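Local coordinates for putative secreted protein (Streptomyces sp. SirexAA-E, PDB 4PEY) that hydrolyses laminarin and laminari-oligosaccharides as a secreted family 55 exo-beta-1,3-glucanase, cutting from the non-reducing ends to give glucose and laminaribiose, at residues V24-Q35 with A56-I67. The protein carries 1 engineered substitution. Residues are numbered along the deposited sequence; the frame is centred on the assembly and turned at random.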
ATOM      1  N   VAL A  24      10.860 -15.004 -12.153  1.00 16.77           N
ATOM      2  CA  VAL A  24      10.330 -15.686 -10.985  1.00 15.43           C
ATOM      3  C   VAL A  24      11.305 -16.798 -10.632  1.00 16.33           C
ATOM      4  O   VAL A  24      11.444 -17.779 -11.366  1.00 19.50           O
ATOM      5  CB  VAL A  24       8.919 -16.276 -11.218  1.00 15.88           C
ATOM      6  CG1 VAL A  24       8.422 -16.954  -9.951  1.00 17.08           C
ATOM      7  CG2 VAL A  24       7.934 -15.197 -11.641  1.00 16.63           C
ATOM      8  N   LEU A  25      12.011 -16.618  -9.522  1.00 14.35           N
ATOM      9  CA  LEU A  25      12.995 -17.587  -9.072  1.00 15.13           C
ATOM     10  C   LEU A  25      12.320 -18.501  -8.066  1.00 14.94           C
ATOM     11  O   LEU A  25      11.898 -18.051  -7.001  1.00 15.85           O
ATOM     12  CB  LEU A  25      14.214 -16.892  -8.452  1.00 18.39           C
ATOM     13  CG  LEU A  25      15.153 -16.076  -9.350  1.00 22.07           C
ATOM     14  CD1 LEU A  25      14.478 -14.856  -9.952  1.00 26.22           C
ATOM     15  CD2 LEU A  25      16.382 -15.652  -8.569  1.00 23.87           C
ATOM     16  N   VAL A  26      12.190 -19.775  -8.421  1.00 16.86           N
ATOM     17  CA  VAL A  26      11.516 -20.737  -7.568  1.00 16.44           C
ATOM     18  C   VAL A  26      12.536 -21.660  -6.910  1.00 16.78           C
ATOM     19  O   VAL A  26      13.356 -22.284  -7.586  1.00 19.59           O
ATOM     20  CB  VAL A  26      10.479 -21.568  -8.356  1.00 17.87           C
ATOM     21  CG1 VAL A  26       9.754 -22.523  -7.429  1.00 19.51           C
ATOM     22  CG2 VAL A  26       9.473 -20.648  -9.044  1.00 18.81           C
ATOM     23  N   PHE A  27      12.471 -21.732  -5.586  1.00 16.78           N
ATOM     24  CA  PHE A  27      13.403 -22.522  -4.785  1.00 16.99           C
ATOM     25  C   PHE A  27      12.678 -23.676  -4.117  1.00 18.31           C
ATOM     26  O   PHE A  27      11.498 -23.568  -3.794  1.00 18.61           O
ATOM     27  CB  PHE A  27      14.071 -21.658  -3.705  1.00 18.96           C
ATOM     28  CG  PHE A  27      14.773 -20.444  -4.241  1.00 18.68           C
ATOM     29  CD1 PHE A  27      16.058 -20.540  -4.752  1.00 21.11           C
ATOM     30  CD2 PHE A  27      14.149 -19.208  -4.234  1.00 20.28           C
ATOM     31  CE1 PHE A  27      16.709 -19.423  -5.248  1.00 21.74           C
ATOM     32  CE2 PHE A  27      14.797 -18.086  -4.723  1.00 20.13           C
ATOM     33  CZ  PHE A  27      16.076 -18.195  -5.234  1.00 20.55           C
ATOM     34  N   ASP A  28      13.386 -24.778  -3.900  1.00 19.31           N
ATOM     35  CA  ASP A  28      12.864 -25.835  -3.042  1.00 23.30           C
ATOM     36  C   ASP A  28      13.941 -26.151  -2.007  1.00 24.11           C
ATOM     37  O   ASP A  28      15.074 -25.694  -2.151  1.00 21.82           O
ATOM     38  CB  ASP A  28      12.457 -27.064  -3.863  1.00 29.02           C
ATOM     39  CG  ASP A  28      13.639 -27.844  -4.371  1.00 35.78           C
ATOM     40  OD1 ASP A  28      14.148 -28.709  -3.624  1.00 38.67           O
ATOM     41  OD2 ASP A  28      14.051 -27.600  -5.523  1.00 40.76           O
ATOM     42  N   PRO A  29      13.596 -26.901  -0.944  1.00 26.58           N
ATOM     43  CA  PRO A  29      14.598 -27.119   0.108  1.00 30.04           C
ATOM     44  C   PRO A  29      15.891 -27.793  -0.363  1.00 32.30           C
ATOM     45  O   PRO A  29      16.891 -27.715   0.351  1.00 34.49           O
ATOM     46  CB  PRO A  29      13.853 -28.012   1.106  1.00 29.49           C
ATOM     47  CG  PRO A  29      12.431 -27.611   0.950  1.00 29.71           C
ATOM     48  CD  PRO A  29      12.259 -27.365  -0.525  1.00 27.34           C
ATOM     49  N   SER A  30      15.886 -28.411  -1.541  1.00 32.40           N
ATOM     50  CA  SER A  30      17.083 -29.090  -2.040  1.00 32.70           C
ATOM     51  C   SER A  30      17.866 -28.261  -3.059  1.00 31.97           C
ATOM     52  O   SER A  30      18.931 -28.683  -3.516  1.00 33.30           O
ATOM     53  CB  SER A  30      16.715 -30.435  -2.667  1.00 33.76           C
ATOM     54  OG  SER A  30      16.069 -30.243  -3.913  1.00 36.37           O
ATOM     55  N   THR A  31      17.339 -27.095  -3.423  1.00 31.47           N
ATOM     56  CA  THR A  31      18.021 -26.213  -4.364  1.00 30.31           C
ATOM     57  C   THR A  31      19.406 -25.851  -3.849  1.00 32.89           C
ATOM     58  O   THR A  31      19.554 -25.425  -2.703  1.00 34.34           O
ATOM     59  CB  THR A  31      17.226 -24.914  -4.617  1.00 27.13           C
ATOM     60  OG1 THR A  31      15.969 -25.231  -5.219  1.00 26.97           O
ATOM     61  CG2 THR A  31      18.003 -23.973  -5.537  1.00 28.41           C
ATOM     62  N   PRO A  32      20.430 -26.032  -4.692  1.00 36.29           N
ATOM     63  CA  PRO A  32      21.778 -25.673  -4.256  1.00 36.08           C
ATOM     64  C   PRO A  32      21.982 -24.160  -4.223  1.00 34.00           C
ATOM     65  O   PRO A  32      21.507 -23.443  -5.111  1.00 34.80           O
ATOM     66  CB  PRO A  32      22.674 -26.336  -5.308  1.00 37.53           C
ATOM     67  CG  PRO A  32      21.827 -26.397  -6.530  1.00 37.74           C
ATOM     68  CD  PRO A  32      20.414 -26.604  -6.049  1.00 37.92           C
ATOM     69  N   ASP A  33      22.654 -23.695  -3.176  1.00 31.17           N
ATOM     70  CA  ASP A  33      23.105 -22.312  -3.060  1.00 26.77           C
ATOM     71  C   ASP A  33      21.977 -21.289  -3.145  1.00 23.64           C
ATOM     72  O   ASP A  33      22.052 -20.329  -3.909  1.00 23.44           O
ATOM     73  CB  ASP A  33      24.154 -22.009  -4.131  1.00 29.01           C
ATOM     74  CG  ASP A  33      24.949 -20.760  -3.819  1.00 33.01           C
ATOM     75  OD1 ASP A  33      24.956 -20.344  -2.639  1.00 33.52           O
ATOM     76  OD2 ASP A  33      25.565 -20.194  -4.748  1.00 35.26           O
ATOM     77  N   ILE A  34      20.936 -21.494  -2.349  1.00 22.44           N
ATOM     78  CA  ILE A  34      19.857 -20.523  -2.252  1.00 20.87           C
ATOM     79  C   ILE A  34      20.391 -19.180  -1.768  1.00 21.14           C
ATOM     80  O   ILE A  34      20.042 -18.129  -2.311  1.00 19.68           O
ATOM     81  CB  ILE A  34      18.744 -21.011  -1.302  1.00 21.61           C
ATOM     82  CG1 ILE A  34      18.099 -22.275  -1.870  1.00 24.52           C
ATOM     83  CG2 ILE A  34      17.700 -19.919  -1.084  1.00 21.56           C
ATOM     84  CD1 ILE A  34      17.009 -22.844  -0.994  1.00 24.86           C
ATOM     85  N   GLN A  35      21.245 -19.212  -0.749  1.00 21.91           N
ATOM     86  CA  GLN A  35      21.768 -17.974  -0.180  1.00 20.85           C
ATOM     87  C   GLN A  35      22.535 -17.169  -1.226  1.00 19.61           C
ATOM     88  O   GLN A  35      22.363 -15.952  -1.332  1.00 19.77           O
ATOM     89  CB  GLN A  35      22.666 -18.263   1.026  1.00 20.18           C
ATOM     90  CG  GLN A  35      23.198 -16.993   1.683  1.00 22.33           C
ATOM     91  CD  GLN A  35      22.102 -16.181   2.355  1.00 23.35           C
ATOM     92  OE1 GLN A  35      21.529 -16.609   3.352  1.00 24.48           O
ATOM     93  NE2 GLN A  35      21.808 -15.007   1.812  1.00 23.79           N
ATOM     94  N   ALA A  56      10.664 -11.876  -8.447  1.00 11.44           N
ATOM     95  CA  ALA A  56       9.872 -12.574  -7.434  1.00 10.18           C
ATOM     96  C   ALA A  56      10.643 -13.793  -6.963  1.00 13.22           C
ATOM     97  O   ALA A  56      11.100 -14.595  -7.782  1.00 14.94           O
ATOM     98  CB  ALA A  56       8.501 -12.986  -7.973  1.00 12.11           C
ATOM     99  N   LEU A  57      10.801 -13.917  -5.647  1.00 12.19           N
ATOM    100  CA  LEU A  57      11.458 -15.069  -5.031  1.00 12.81           C
ATOM    101  C   LEU A  57      10.371 -15.929  -4.396  1.00 13.48           C
ATOM    102  O   LEU A  57       9.653 -15.474  -3.502  1.00 14.22           O
ATOM    103  CB  LEU A  57      12.484 -14.634  -3.979  1.00 13.05           C
ATOM    104  CG  LEU A  57      13.434 -13.501  -4.391  1.00 12.28           C
ATOM    105  CD1 LEU A  57      14.315 -13.083  -3.218  1.00 14.03           C
ATOM    106  CD2 LEU A  57      14.273 -13.912  -5.600  1.00 14.67           C
ATOM    107  N   MET A  58      10.235 -17.165  -4.864  1.00 13.13           N
ATOM    108  CA  MET A  58       9.157 -18.046  -4.424  0.65 12.11           C
ATOM    109  C   MET A  58       9.724 -19.322  -3.833  1.00 14.72           C
ATOM    110  O   MET A  58      10.567 -19.965  -4.449  1.00 16.83           O
ATOM    111  CB  MET A  58       8.228 -18.377  -5.594  0.65 12.73           C
ATOM    112  CG  MET A  58       7.368 -17.211  -6.048  0.65 13.56           C
ATOM    113  SD  MET A  58       6.062 -16.901  -4.853  0.65 15.04           S
ATOM    114  CE  MET A  58       5.055 -15.711  -5.726  0.65 13.99           C
ATOM    115  N   PHE A  59       9.251 -19.693  -2.652  1.00 13.38           N
ATOM    116  CA  PHE A  59       9.787 -20.853  -1.955  1.00 14.04           C
ATOM    117  C   PHE A  59       8.745 -21.952  -1.781  1.00 14.12           C
ATOM    118  O   PHE A  59       7.692 -21.731  -1.173  1.00 14.41           O
ATOM    119  CB  PHE A  59      10.341 -20.421  -0.591  1.00 14.32           C
ATOM    120  CG  PHE A  59      11.598 -19.596  -0.685  1.00 14.24           C
ATOM    121  CD1 PHE A  59      11.556 -18.268  -1.095  1.00 14.79           C
ATOM    122  CD2 PHE A  59      12.827 -20.155  -0.366  1.00 15.16           C
ATOM    123  CE1 PHE A  59      12.722 -17.519  -1.193  1.00 14.02           C
ATOM    124  CE2 PHE A  59      13.984 -19.415  -0.454  1.00 15.59           C
ATOM    125  CZ  PHE A  59      13.937 -18.096  -0.872  1.00 14.80           C
ATOM    126  N   LYS A  60       9.042 -23.131  -2.325  1.00 15.61           N
ATOM    127  CA  LYS A  60       8.153 -24.286  -2.185  0.89 15.06           C
ATOM    128  C   LYS A  60       8.059 -24.709  -0.721  1.00 15.31           C
ATOM    129  O   LYS A  60       8.986 -24.473   0.066  1.00 15.33           O
ATOM    130  CB  LYS A  60       8.637 -25.460  -3.041  0.89 17.60           C
ATOM    131  CG  LYS A  60       8.697 -25.167  -4.527  0.89 20.02           C
ATOM    132  CD  LYS A  60       8.946 -26.436  -5.333  0.89 22.28           C
ATOM    133  CE  LYS A  60       8.839 -26.157  -6.820  0.89 27.40           C
ATOM    134  NZ  LYS A  60       8.923 -27.405  -7.633  0.89 30.39           N
ATOM    135  N   PRO A  61       6.934 -25.334  -0.341  1.00 15.83           N
ATOM    136  CA  PRO A  61       6.787 -25.756   1.058  1.00 16.19           C
ATOM    137  C   PRO A  61       7.934 -26.630   1.552  1.00 16.31           C
ATOM    138  O   PRO A  61       8.460 -27.471   0.808  1.00 17.61           O
ATOM    139  CB  PRO A  61       5.478 -26.545   1.050  1.00 18.48           C
ATOM    140  CG  PRO A  61       4.701 -25.955  -0.060  1.00 18.77           C
ATOM    141  CD  PRO A  61       5.700 -25.561  -1.116  1.00 16.91           C
ATOM    142  N   GLY A  62       8.318 -26.412   2.807  1.00 15.28           N
ATOM    143  CA  GLY A  62       9.408 -27.144   3.419  1.00 16.63           C
ATOM    144  C   GLY A  62      10.127 -26.279   4.431  1.00 16.31           C
ATOM    145  O   GLY A  62       9.600 -25.253   4.869  1.00 16.86           O
ATOM    146  N   THR A  63      11.339 -26.692   4.789  1.00 16.51           N
ATOM    147  CA  THR A  63      12.142 -25.987   5.779  1.00 18.02           C
ATOM    148  C   THR A  63      13.478 -25.580   5.174  1.00 18.27           C
ATOM    149  O   THR A  63      14.170 -26.397   4.558  1.00 20.73           O
ATOM    150  CB  THR A  63      12.368 -26.856   7.039  1.00 19.95           C
ATOM    151  OG1 THR A  63      11.104 -27.160   7.638  1.00 21.75           O
ATOM    152  CG2 THR A  63      13.240 -26.131   8.056  1.00 21.31           C
ATOM    153  N   TYR A  64      13.825 -24.309   5.350  1.00 17.54           N
ATOM    154  CA  TYR A  64      15.033 -23.732   4.784  1.00 16.79           C
ATOM    155  C   TYR A  64      15.943 -23.286   5.902  1.00 18.16           C
ATOM    156  O   TYR A  64      15.490 -22.639   6.844  1.00 20.46           O
ATOM    157  CB  TYR A  64      14.691 -22.552   3.870  1.00 17.50           C
ATOM    158  CG  TYR A  64      13.844 -22.968   2.692  1.00 15.88           C
ATOM    159  CD1 TYR A  64      12.458 -23.075   2.809  1.00 16.97           C
ATOM    160  CD2 TYR A  64      14.428 -23.273   1.469  1.00 16.02           C
ATOM    161  CE1 TYR A  64      11.679 -23.475   1.740  1.00 14.70           C
ATOM    162  CE2 TYR A  64      13.651 -23.665   0.386  1.00 17.21           C
ATOM    163  CZ  TYR A  64      12.281 -23.764   0.529  1.00 17.62           C
ATOM    164  OH  TYR A  64      11.506 -24.162  -0.535  1.00 18.26           O
ATOM    165  N   ASN A  65      17.221 -23.638   5.800  1.00 18.05           N
ATOM    166  CA  ASN A  65      18.187 -23.307   6.833  1.00 17.29           C
ATOM    167  C   ASN A  65      19.245 -22.340   6.336  1.00 17.08           C
ATOM    168  O   ASN A  65      19.465 -22.215   5.125  1.00 18.51           O
ATOM    169  CB  ASN A  65      18.852 -24.576   7.353  1.00 19.46           C
ATOM    170  CG  ASN A  65      17.852 -25.552   7.911  1.00 24.61           C
ATOM    171  OD1 ASN A  65      17.197 -25.263   8.903  1.00 26.95           O
ATOM    172  ND2 ASN A  65      17.721 -26.712   7.272  1.00 29.31           N
ATOM    173  N   ASP A  66      19.895 -21.667   7.282  1.00 17.31           N
ATOM    174  CA  ASP A  66      21.053 -20.824   6.985  1.00 18.10           C
ATOM    175  C   ASP A  66      20.723 -19.785   5.936  1.00 19.12           C
ATOM    176  O   ASP A  66      21.494 -19.559   5.004  1.00 22.86           O
ATOM    177  CB  ASP A  66      22.227 -21.686   6.519  1.00 20.01           C
ATOM    178  CG  ASP A  66      22.470 -22.870   7.434  1.00 20.82           C
ATOM    179  OD1 ASP A  66      22.786 -22.646   8.618  1.00 22.01           O
ATOM    180  OD2 ASP A  66      22.336 -24.025   6.974  1.00 21.83           O
ATOM    181  N   ILE A  67      19.570 -19.149   6.081  1.00 18.21           N
ATOM    182  CA  ILE A  67      19.156 -18.174   5.088  1.00 18.22           C
ATOM    183  C   ILE A  67      18.945 -16.794   5.705  1.00 18.05           C
ATOM    184  O   ILE A  67      18.264 -16.649   6.710  1.00 19.54           O
ATOM    185  CB  ILE A  67      17.869 -18.640   4.362  1.00 20.80           C
ATOM    186  CG1 ILE A  67      17.456 -17.629   3.290  1.00 24.90           C
ATOM    187  CG2 ILE A  67      16.733 -18.925   5.352  1.00 20.23           C
ATOM    188  CD1 ILE A  67      16.301 -18.100   2.461  1.00 28.75           C
TER
HETATM  189  O   HOH W   1      16.510 -26.885   3.198  1.00 35.74           O
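Phe27 lies against Phe59 where parallel strands 24-27 and 56-59 pair as the first strands of a right-handed beta-helix, the fold of family 55; helix 34-45, which comes between them in the chain, packs over their Phe27 side. Four backbone hydrogen bonds join them, from Leu25 N to Ala56 O at one end to Lys60 N, just past the second strand, to Phe27 O at the other. The tight part is aromatic. The two phenyl rings form an offset stack, centroids 4.8 Å apart and planes at 29°, with Phe27 CD2 above the face of Phe59. Ile34 arrives from the first turn of the helix as a wedge: its CG2, anti to the backbone N, reaches the edge of Phe59 at CE2 (3.8 Å), while CD1 meets the edge of Tyr64 at CD2 (3.6 Å). One face of the Tyr64 ring takes Phe59 CD2, and Pro29 CD comes within 3.3 Å of Tyr64 OH. An alanine in place of Tyr64 would probably open a gap beside Phe59, Ile34 and Pro29 and leave Lys60 O without its hydroxyl donor. Gly62 packs its CA against Pro29 CG; a side chain there would run into that ring, and the backbone angles by themselves call for glycine. The solvent side is looser: Lys60 runs extended across Val26, and one water bridges Pro29 O and Thr63 O. Tyr64 OH itself donates to Lys60 O at 2.6 Å, tilted 21° from the carbonyl plane.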